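Local atomic coordinates of phenolic acid decarboxylase (Sedimentibacter hydroxybenzoicus, PDB entry 7AE5), a protein that catalyses the reversible, non-oxidative decarboxylation of 4-hydroxybenzoate and 3,4-dihydroxybenzoate with prenylated FMN and manganese as cofactors. Residues S257-E262 with T301-E306. Residues are numbered along the deposited sequence; the frame is centred on the assembly and turned at random.
Sequences SEVVLE and TNPIFE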
loop_
_atom_site.group_PDB
_atom_site.type_symbol
_atom_site.label_atom_id
_atom_site.label_comp_id
_atom_site.label_asym_id
_atom_site.label_seq_id
_atom_site.Cartn_x
_atom_site.Cartn_y
_atom_site.Cartn_z
ATOM N N SER C 257 -31.505 22.871 41.760
ATOM C CA SER C 257 -30.205 22.288 42.062
ATOM C C SER C 257 -30.077 21.971 43.543
ATOM O O SER C 257 -30.545 22.720 44.406
ATOM C CB SER C 257 -29.078 23.228 41.650
ATOM O OG SER C 257 -29.244 23.648 40.315
ATOM N N GLU C 258 -29.414 20.854 43.830
ATOM C CA GLU C 258 -29.171 20.489 45.217
ATOM C C GLU C 258 -28.197 21.457 45.875
ATOM O O GLU C 258 -28.378 21.826 47.040
ATOM C CB GLU C 258 -28.648 19.058 45.291
ATOM C CG GLU C 258 -29.633 18.027 44.770
ATOM C CD GLU C 258 -30.498 17.448 45.867
ATOM O OE1 GLU C 258 -30.309 17.826 47.040
ATOM O OE2 GLU C 258 -31.363 16.605 45.558
ATOM N N VAL C 259 -27.163 21.877 45.148
ATOM C CA VAL C 259 -26.138 22.778 45.665
ATOM C C VAL C 259 -25.793 23.788 44.578
ATOM O O VAL C 259 -25.701 23.437 43.398
ATOM C CB VAL C 259 -24.874 22.009 46.114
ATOM C CG1 VAL C 259 -23.815 22.964 46.639
ATOM C CG2 VAL C 259 -25.211 20.967 47.172
ATOM N N VAL C 260 -25.611 25.047 44.975
ATOM C CA VAL C 260 -25.152 26.102 44.077
ATOM C C VAL C 260 -23.941 26.771 44.713
ATOM O O VAL C 260 -24.001 27.203 45.868
ATOM C CB VAL C 260 -26.252 27.141 43.788
ATOM C CG1 VAL C 260 -25.727 28.220 42.853
ATOM C CG2 VAL C 260 -27.481 26.469 43.193
ATOM N N LEU C 261 -22.847 26.851 43.962
ATOM C CA LEU C 261 -21.603 27.457 44.431
ATOM C C LEU C 261 -21.390 28.755 43.660
ATOM O O LEU C 261 -20.966 28.736 42.501
ATOM C CB LEU C 261 -20.425 26.505 44.244
ATOM C CG LEU C 261 -20.566 25.097 44.820
ATOM C CD1 LEU C 261 -19.252 24.344 44.705
ATOM C CD2 LEU C 261 -21.016 25.163 46.265
ATOM N N GLU C 262 -21.682 29.879 44.306
ATOM C CA GLU C 262 -21.465 31.185 43.703
ATOM C C GLU C 262 -20.082 31.695 44.081
ATOM O O GLU C 262 -19.721 31.717 45.262
ATOM C CB GLU C 262 -22.546 32.171 44.146
ATOM C CG GLU C 262 -23.955 31.709 43.814
ATOM C CD GLU C 262 -25.017 32.693 44.264
ATOM O OE1 GLU C 262 -24.680 33.876 44.480
ATOM O OE2 GLU C 262 -26.189 32.281 44.396
ATOM N N THR C 301 -32.365 21.568 51.462
ATOM C CA THR C 301 -32.234 20.901 52.750
ATOM C C THR C 301 -31.871 19.435 52.543
ATOM O O THR C 301 -32.518 18.728 51.765
ATOM C CB THR C 301 -33.529 21.024 53.548
ATOM O OG1 THR C 301 -33.878 22.408 53.681
ATOM C CG2 THR C 301 -33.359 20.416 54.933
ATOM N N ASN C 302 -30.840 18.982 53.253
ATOM C CA ASN C 302 -30.256 17.659 53.061
ATOM C C ASN C 302 -29.871 17.436 51.595
ATOM O O ASN C 302 -30.407 16.542 50.937
ATOM C CB ASN C 302 -31.202 16.567 53.545
ATOM C CG ASN C 302 -31.192 16.411 55.059
ATOM O OD1 ASN C 302 -30.737 15.395 55.587
ATOM N ND2 ASN C 302 -31.697 17.417 55.764
ATOM N N PRO C 303 -28.943 18.231 51.060
ATOM C CA PRO C 303 -28.595 18.105 49.642
ATOM C C PRO C 303 -27.912 16.784 49.342
ATOM O O PRO C 303 -27.327 16.131 50.210
ATOM C CB PRO C 303 -27.646 19.282 49.395
ATOM C CG PRO C 303 -27.090 19.604 50.726
ATOM C CD PRO C 303 -28.161 19.288 51.723
ATOM N N ILE C 304 -27.985 16.406 48.069
ATOM C CA ILE C 304 -27.453 15.145 47.574
ATOM C C ILE C 304 -26.312 15.458 46.618
ATOM O O ILE C 304 -26.515 16.125 45.595
ATOM C CB ILE C 304 -28.539 14.308 46.884
ATOM C CG1 ILE C 304 -29.582 13.854 47.908
ATOM C CG2 ILE C 304 -27.918 13.119 46.186
ATOM C CD1 ILE C 304 -30.899 13.421 47.300
ATOM N N PHE C 305 -25.116 14.978 46.949
ATOM C CA PHE C 305 -23.925 15.215 46.136
ATOM C C PHE C 305 -23.971 14.279 44.936
ATOM O O PHE C 305 -23.561 13.118 45.019
ATOM C CB PHE C 305 -22.663 14.999 46.965
ATOM C CG PHE C 305 -21.380 15.254 46.213
ATOM C CD1 PHE C 305 -21.349 16.117 45.129
ATOM C CD2 PHE C 305 -20.201 14.634 46.601
ATOM C CE1 PHE C 305 -20.171 16.352 44.442
ATOM C CE2 PHE C 305 -19.018 14.867 45.918
ATOM C CZ PHE C 305 -19.004 15.727 44.837
ATOM N N GLU C 306 -24.469 14.787 43.811
ATOM C CA GLU C 306 -24.509 14.017 42.572
ATOM C C GLU C 306 -23.148 14.119 41.897
ATOM O O GLU C 306 -22.806 15.157 41.322
ATOM C CB GLU C 306 -25.619 14.523 41.656
ATOM C CG GLU C 306 -25.786 13.695 40.386
ATOM C CD GLU C 306 -26.419 14.472 39.246
ATOM O OE1 GLU C 306 -26.713 15.671 39.428
ATOM O OE2 GLU C 306 -26.628 13.880 38.165
#
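Glu258 lays its side chain against the backbone of Ile304, and its carboxylate takes a hydrogen bond from the amide there, with N of Ile304 2.9 Å from OE1 of Glu258. The bond is bent, 139° at the hydrogen, and the N-H comes down on OE1 from well above the carboxylate plane. A chain bent at chi2 (-93°) swings CD over that amide, where it lies 3.5 Å from N of Ile304. OE1 also sits 3.1 Å from CA of Pro303, while OE2 is 3.7 Å from CD1 of Ile304. Glutamate suits the place because its methylenes pack near the carbonyl of Ile304, CB of Glu258 lying 3.6 Å from O of Ile304, while its buried acid reaches the amide N and has a second partner: OE2 forms a salt bridge with Arg9, which also donates to the carbonyl of Thr301. A glutamine here would probably leave the Arg9 guanidinium without its negative mate. Glu258 and Val259 together face Ile207 of the neighbouring antiparallel strand 201-207 as a classic beta bulge, at the start of strand 259-265 in the large antiparallel sheet within the Rift-related domain of this UbiD-family enzyme. Residues 304-306, by contrast, form an outermost strand of a separate mixed sheet and run parallel to strand 62-65, where Ile304 packs on Ser62 and Val64, so the contact joins two sheets. Beside the carboxylate the meeting turns apolar: CG2 of Val259 lies 3.7 Å from CB of Pro303. The branched valine offers a methyl to the rigid proline, whose compact ring presents CB as an apolar surface. That same CB of Pro303 also packs in van der Waals contact against the backbone carbonyl of Glu258, 3.5 Å from its O.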